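Local coordinates for proto-oncogene tyrosine-protein kinase receptor Ret (Danio rerio, PDB 7AMK) that probably acts as a receptor tyrosine kinase whose calcium-binding, cadherin-like extracellular domains take part in recognising GDNF together with its co-receptor GFR alpha 1, at residues V193-E197 with D263-T267; N277-L283 with Y337-T343. The protein carries 4 engineered substitutions. All blocks are in the same frame, centred on the assembly; numbering follows the deposited sequence.

In the fold
Both contacts meet at the calcium cluster between the second and third cadherin-like domains, their centres about 18 Å apart. Contact 1 spans the interdomain junction: 193-197 belongs to the second domain, 263-267 to the third, and three calcium ions lie along it. Contact 2 lies within the third domain, where strand 279-283 pairs with the end of strand 331-341, and reaches the cluster at one end. The calcium of chain N ties them together, bound by Asp263 and Asp265 from contact 1 and by Asn277 and Asp341 from contact 2. Asp263 OD2 lies 3.2 Å from Asp341 OD2 there, and Asn277 ND2 probably hydrogen-bonds to Thr267 OG1 at 3.1 Å.

Contact 1. Residues V193-E197 with D263-T267; sequences VDREE and DRDTT. With CA (calcium ion), chain N; CA (calcium ion), chain M; CA (calcium ion), chain L.
Glu196 and Asp265 meet through a calcium ion, that of chain M, which takes Glu196 OE2 at 2.6 Å and Asp265 OD1 at 2.4 Å. Their carboxylate planes are turned 67° apart. Each carboxylate also reaches a second ion: Glu196 OE1 binds the calcium of chain L beside Asp194 OD1 and two waters, whereas Asp265 OD2 binds that of chain N, which Asp263 grips with both oxygens. Such a row of three calcium ions is the hallmark of cadherin interdomain junctions; Glu142, Asp228, Glu229 and Asp231 complete the middle site.

Hydrogen bonds set the ligands in place. Asp194 OD1 and Asp263 OD1 each accept the backbone N two residues on, forming Asx turns, the first met from above the carboxylate plane and the second through its anti lone pair. Arg195 NH2 forms a salt bridge to Glu196 OE2 (2.7 Å) on the anti side of the carboxylate, and a weak, bent bond to Arg264 O (2.9 Å, 126°).

Packing across the junction is slight. Bends at chi2 and chi3 fold the Arg195 chain so that one guanidinium face receives Thr266 CG2, 3.4 Å from Arg195 CZ and offset toward the rim. With an alanine in place of Arg195, Glu196 OE2 is likely to lose its salt-bridge mate and Thr266 CG2 the flat group it rests on.

With carboxylates crowded this closely, the bound calcium ions probably provide most of the charge balance holding the two domains together, and Arg195 adds a smaller share.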
loop_
_atom_site.group_PDB
_atom_site.type_symbol
_atom_site.label_atom_id
_atom_site.label_comp_id
_atom_site.label_asym_id
_atom_site.label_seq_id
_atom_site.Cartn_x
_atom_site.Cartn_y
_atom_site.Cartn_z
ATOM N N VAL A 193 28.988 -16.577 -28.759
ATOM C CA VAL A 193 29.146 -16.305 -27.340
ATOM C C VAL A 193 27.758 -16.242 -26.689
ATOM O O VAL A 193 26.727 -16.279 -27.363
ATOM C CB VAL A 193 29.964 -15.020 -27.106
ATOM C CG1 VAL A 193 31.287 -15.182 -27.811
ATOM C CG2 VAL A 193 29.219 -13.769 -27.662
ATOM N N ASP A 194 27.749 -16.185 -25.357
ATOM C CA ASP A 194 26.531 -16.263 -24.554
ATOM C C ASP A 194 26.531 -15.070 -23.614
ATOM O O ASP A 194 27.348 -14.994 -22.681
ATOM C CB ASP A 194 26.454 -17.604 -23.803
ATOM C CG ASP A 194 25.187 -17.743 -22.915
ATOM O OD1 ASP A 194 24.261 -16.910 -23.009
ATOM O OD2 ASP A 194 25.129 -18.691 -22.100
ATOM N N ARG A 195 25.647 -14.107 -23.884
ATOM C CA ARG A 195 25.581 -12.922 -23.040
ATOM C C ARG A 195 25.368 -13.326 -21.580
ATOM O O ARG A 195 25.918 -12.701 -20.668
ATOM C CB ARG A 195 24.469 -11.993 -23.534
ATOM C CG ARG A 195 24.510 -10.559 -22.967
ATOM C CD ARG A 195 24.138 -10.456 -21.486
ATOM N NE ARG A 195 22.808 -10.979 -21.210
ATOM C CZ ARG A 195 22.157 -10.887 -20.052
ATOM N NH1 ARG A 195 22.663 -10.251 -19.008
ATOM N NH2 ARG A 195 20.963 -11.456 -19.938
ATOM N N GLU A 196 24.606 -14.397 -21.344
ATOM C CA GLU A 196 24.324 -14.846 -19.985
ATOM C C GLU A 196 25.545 -15.444 -19.297
ATOM O O GLU A 196 25.564 -15.555 -18.070
ATOM C CB GLU A 196 23.179 -15.870 -19.976
ATOM C CG GLU A 196 21.766 -15.255 -19.956
ATOM C CD GLU A 196 21.301 -14.715 -21.329
ATOM O OE1 GLU A 196 21.649 -15.329 -22.365
ATOM O OE2 GLU A 196 20.574 -13.690 -21.362
ATOM N N GLU A 197 26.551 -15.857 -20.042
ATOM C CA GLU A 197 27.774 -16.289 -19.385
ATOM C C GLU A 197 28.702 -15.113 -19.146
ATOM O O GLU A 197 29.281 -15.000 -18.059
ATOM C CB GLU A 197 28.493 -17.358 -20.213
ATOM N N ASP A 263 12.983 -13.816 -15.970
ATOM C CA ASP A 263 13.501 -14.015 -17.322
ATOM C C ASP A 263 14.973 -13.624 -17.307
ATOM O O ASP A 263 15.310 -12.498 -16.927
ATOM C CB ASP A 263 12.703 -13.180 -18.337
ATOM C CG ASP A 263 12.960 -13.586 -19.780
ATOM O OD1 ASP A 263 14.125 -13.749 -20.167
ATOM O OD2 ASP A 263 11.985 -13.736 -20.537
ATOM N N ARG A 264 15.850 -14.552 -17.696
ATOM C CA ARG A 264 17.281 -14.273 -17.624
ATOM C C ARG A 264 17.736 -13.227 -18.631
ATOM O O ARG A 264 18.818 -12.648 -18.454
ATOM C CB ARG A 264 18.074 -15.563 -17.811
ATOM C CG ARG A 264 17.805 -16.544 -16.688
ATOM C CD ARG A 264 18.720 -17.760 -16.732
ATOM N NE ARG A 264 18.420 -18.651 -15.610
ATOM C CZ ARG A 264 18.917 -18.528 -14.384
ATOM N NH1 ARG A 264 19.784 -17.573 -14.078
ATOM N NH2 ARG A 264 18.531 -19.386 -13.440
ATOM N N ASP A 265 16.946 -12.971 -19.670
ATOM C CA ASP A 265 17.263 -11.931 -20.637
ATOM C C ASP A 265 17.034 -10.536 -20.044
ATOM O O ASP A 265 16.216 -10.338 -19.141
ATOM C CB ASP A 265 16.414 -12.096 -21.897
ATOM C CG ASP A 265 16.628 -13.433 -22.569
ATOM O OD1 ASP A 265 17.794 -13.871 -22.653
ATOM O OD2 ASP A 265 15.635 -14.066 -23.001
ATOM N N THR A 266 17.770 -9.565 -20.570
ATOM C CA THR A 266 17.632 -8.165 -20.189
ATOM C C THR A 266 16.506 -7.500 -20.969
ATOM O O THR A 266 16.069 -7.975 -22.020
ATOM C CB THR A 266 18.935 -7.386 -20.449
ATOM O OG1 THR A 266 19.098 -7.197 -21.857
ATOM C CG2 THR A 266 20.130 -8.151 -19.909
ATOM N N THR A 267 16.052 -6.374 -20.437
ATOM C CA THR A 267 14.965 -5.577 -20.954
ATOM C C THR A 267 15.323 -4.124 -20.688
ATOM O O THR A 267 15.851 -3.809 -19.612
ATOM C CB THR A 267 13.618 -5.878 -20.275
ATOM O OG1 THR A 267 13.334 -7.280 -20.339
ATOM C CG2 THR A 267 12.503 -5.104 -20.987
HETATM CA CA CA N . 13.285 -13.904 -22.574
HETATM CA CA CA M . 19.849 -13.572 -23.821
HETATM CA CA CA L . 22.311 -16.598 -24.150
HETATM O O HOH W 1 21.386 -18.413 -23.003
HETATM O O HOH W 2 23.375 -17.852 -25.796
#

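Contact 2. Residues N277-L283 with Y337-T343; sequences NKLVGTL and YLVNDTT. With CA (calcium ion), chain N; NAG (2-acetamido-2-deoxy-beta-D-glucopyranose), chain E.
Asn277 OD1 and Asp341 OD2 close on the same calcium ion, of chain N, at 2.3 and 2.5 Å, their amide and carboxylate planes 68° apart. They stand where an antiparallel strand pair, 279-283 with 337-341, begins at the calcium-bound end of a cadherin-like beta-sandwich domain. Asp230, Asn232, Asp263 and Asp265 complete the site, and Asn277 ND2 is held by Thr267 OG1.

Beside the ion, Asn277 N gives a nearly straight bond (168°) to Thr343 OG1, which is also hydrogen-bonded to Asp230. Lys278 O accepts twice from Thr342: its backbone N arrives nearly along the C=O axis, its hydroxyl OG1 from a more tilted direction. With OG1 between the backbone N and carbonyl carbon (chi1 54°), Thr342 points CG2 to Val280 CG2, 3.6 Å away. The ladder continues through the hydrogen-bonded pairs Val280-Asn340 and Thr282-Leu338, each joined by two backbone bonds.

On the face carrying Leu279, Val339 and Tyr337, Leu279 CD2 presses on Asp341 CB at 3.3 Å while its other methyl, CD1, meets Val339 CG1 at 3.8 Å. Tyr317 of strand 312-321 touches both Leu279 and Val339. The Tyr337 ring lies across the neighbouring strand, Thr282 N over one face and Leu283 CD2 at its CD1 atom. Gly281 has no side chain, and Tyr337 OH sits 3.2 Å from Gly281 CA, where a CB would collide with it.

On the other face Asn340 bears an N-linked glycan: ND2 is bonded to C1 of the sugar, whose O7 comes within 3.6 Å of Leu338 CD2.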
loop_
_atom_site.group_PDB
_atom_site.type_symbol
_atom_site.label_atom_id
_atom_site.label_comp_id
_atom_site.label_asym_id
_atom_site.label_seq_id
_atom_site.Cartn_x
_atom_site.Cartn_y
_atom_site.Cartn_z
ATOM N N ASN A 277 11.973 -9.163 -25.959
ATOM C CA ASN A 277 11.827 -9.696 -24.613
ATOM C C ASN A 277 10.619 -9.137 -23.897
ATOM O O ASN A 277 10.504 -9.283 -22.687
ATOM C CB ASN A 277 13.062 -9.448 -23.751
ATOM C CG ASN A 277 13.259 -10.534 -22.748
ATOM O OD1 ASN A 277 13.085 -11.695 -23.068
ATOM N ND2 ASN A 277 13.591 -10.173 -21.518
ATOM N N LYS A 278 9.726 -8.484 -24.618
ATOM C CA LYS A 278 8.488 -8.018 -24.028
ATOM C C LYS A 278 7.594 -9.211 -23.715
ATOM O O LYS A 278 7.368 -10.075 -24.571
ATOM C CB LYS A 278 7.799 -7.055 -24.991
ATOM C CG LYS A 278 6.517 -6.439 -24.470
ATOM C CD LYS A 278 5.913 -5.555 -25.565
ATOM C CE LYS A 278 4.511 -5.086 -25.219
ATOM N NZ LYS A 278 3.896 -4.330 -26.361
ATOM N N LEU A 279 7.073 -9.256 -22.490
ATOM C CA LEU A 279 6.032 -10.214 -22.126
ATOM C C LEU A 279 4.667 -9.530 -22.199
ATOM O O LEU A 279 4.446 -8.515 -21.538
ATOM C CB LEU A 279 6.248 -10.779 -20.717
ATOM C CG LEU A 279 7.598 -11.403 -20.369
ATOM C CD1 LEU A 279 7.579 -11.944 -18.917
ATOM C CD2 LEU A 279 7.892 -12.484 -21.373
ATOM N N VAL A 280 3.754 -10.102 -22.977
ATOM C CA VAL A 280 2.373 -9.640 -23.076
ATOM C C VAL A 280 1.483 -10.670 -22.392
ATOM O O VAL A 280 1.638 -11.876 -22.620
ATOM C CB VAL A 280 1.938 -9.436 -24.540
ATOM C CG1 VAL A 280 2.947 -8.590 -25.296
ATOM C CG2 VAL A 280 1.733 -10.778 -25.226
ATOM N N GLY A 281 0.558 -10.192 -21.555
ATOM C CA GLY A 281 -0.373 -11.052 -20.841
ATOM C C GLY A 281 -1.775 -11.018 -21.421
ATOM O O GLY A 281 -2.132 -10.080 -22.142
ATOM N N THR A 282 -2.580 -12.038 -21.132
ATOM C CA THR A 282 -3.962 -12.067 -21.599
ATOM C C THR A 282 -4.822 -12.773 -20.560
ATOM O O THR A 282 -4.537 -13.917 -20.200
ATOM C CB THR A 282 -4.071 -12.770 -22.952
ATOM O OG1 THR A 282 -3.505 -14.081 -22.846
ATOM C CG2 THR A 282 -3.329 -11.989 -24.018
ATOM N N LEU A 283 -5.859 -12.086 -20.079
ATOM C CA LEU A 283 -6.865 -12.715 -19.226
ATOM C C LEU A 283 -7.502 -13.918 -19.917
ATOM O O LEU A 283 -8.073 -13.796 -21.006
ATOM C CB LEU A 283 -7.948 -11.700 -18.864
ATOM C CG LEU A 283 -7.821 -11.007 -17.516
ATOM C CD1 LEU A 283 -9.080 -10.200 -17.237
ATOM C CD2 LEU A 283 -7.601 -12.049 -16.446
ATOM N N TYR A 337 -4.098 -16.509 -16.388
ATOM C CA TYR A 337 -3.439 -15.370 -17.027
ATOM C C TYR A 337 -2.223 -15.886 -17.792
ATOM O O TYR A 337 -1.233 -16.296 -17.181
ATOM C CB TYR A 337 -3.046 -14.307 -15.999
ATOM C CG TYR A 337 -2.649 -12.992 -16.625
ATOM C CD1 TYR A 337 -3.613 -12.109 -17.085
ATOM C CD2 TYR A 337 -1.308 -12.632 -16.763
ATOM C CE1 TYR A 337 -3.263 -10.911 -17.663
ATOM C CE2 TYR A 337 -0.949 -11.443 -17.338
ATOM C CZ TYR A 337 -1.934 -10.582 -17.792
ATOM O OH TYR A 337 -1.606 -9.371 -18.365
ATOM N N LEU A 338 -2.304 -15.872 -19.124
ATOM C CA LEU A 338 -1.233 -16.365 -19.985
ATOM C C LEU A 338 -0.200 -15.269 -20.209
ATOM O O LEU A 338 -0.525 -14.206 -20.754
ATOM C CB LEU A 338 -1.787 -16.832 -21.326
ATOM C CG LEU A 338 -0.710 -17.348 -22.266
ATOM C CD1 LEU A 338 -0.223 -18.704 -21.793
ATOM C CD2 LEU A 338 -1.258 -17.429 -23.657
ATOM N N VAL A 339 1.037 -15.533 -19.790
ATOM C CA VAL A 339 2.162 -14.626 -19.985
ATOM C C VAL A 339 3.002 -15.147 -21.146
ATOM O O VAL A 339 3.546 -16.255 -21.089
ATOM C CB VAL A 339 3.012 -14.499 -18.713
ATOM C CG1 VAL A 339 4.303 -13.782 -19.039
ATOM C CG2 VAL A 339 2.250 -13.743 -17.613
ATOM N N ASN A 340 3.136 -14.349 -22.198
ATOM C CA ASN A 340 3.757 -14.799 -23.442
ATOM C C ASN A 340 4.983 -13.935 -23.743
ATOM O O ASN A 340 4.854 -12.726 -23.939
ATOM C CB ASN A 340 2.724 -14.732 -24.564
ATOM C CG ASN A 340 3.219 -15.271 -25.885
ATOM O OD1 ASN A 340 4.410 -15.461 -26.104
ATOM N ND2 ASN A 340 2.270 -15.518 -26.790
ATOM N N ASP A 341 6.169 -14.553 -23.741
ATOM C CA ASP A 341 7.402 -13.931 -24.226
ATOM C C ASP A 341 7.363 -13.931 -25.749
ATOM O O ASP A 341 7.692 -14.931 -26.391
ATOM C CB ASP A 341 8.622 -14.686 -23.712
ATOM C CG ASP A 341 9.957 -14.008 -24.099
ATOM O OD1 ASP A 341 9.984 -13.100 -24.980
ATOM O OD2 ASP A 341 10.982 -14.405 -23.488
ATOM N N THR A 342 7.006 -12.789 -26.335
ATOM C CA THR A 342 6.593 -12.763 -27.738
ATOM C C THR A 342 7.739 -13.100 -28.685
ATOM O O THR A 342 7.546 -13.828 -29.662
ATOM C CB THR A 342 6.019 -11.391 -28.076
ATOM O OG1 THR A 342 6.982 -10.387 -27.706
ATOM C CG2 THR A 342 4.703 -11.166 -27.305
ATOM N N THR A 343 8.921 -12.557 -28.435
ATOM C CA THR A 343 10.075 -12.754 -29.303
ATOM C C THR A 343 10.917 -13.962 -28.902
ATOM O O THR A 343 12.030 -14.114 -29.416
ATOM C CB THR A 343 10.961 -11.496 -29.318
ATOM O OG1 THR A 343 11.277 -11.120 -27.979
ATOM C CG2 THR A 343 10.245 -10.335 -29.973
HETATM CA CA CA N . 13.285 -13.904 -22.574
HETATM C C1 NAG E . 2.528 -15.990 -28.116
HETATM C C2 NAG E . 1.350 -16.751 -28.733
HETATM C C3 NAG E . 1.676 -17.147 -30.175
HETATM C C4 NAG E . 2.182 -15.964 -30.992
HETATM C C5 NAG E . 3.289 -15.221 -30.246
HETATM C C6 NAG E . 3.735 -13.936 -30.918
HETATM C C7 NAG E . -0.108 -18.147 -27.309
HETATM C C8 NAG E . -1.151 -17.076 -27.461
HETATM N N2 NAG E . 1.051 -17.939 -27.947
HETATM O O3 NAG E . 0.526 -17.721 -30.789
HETATM O O4 NAG E . 2.772 -16.481 -32.178
HETATM O O5 NAG E . 2.851 -14.866 -28.929
HETATM O O6 NAG E . 2.807 -13.448 -31.878
HETATM O O7 NAG E . -0.307 -19.158 -26.639
#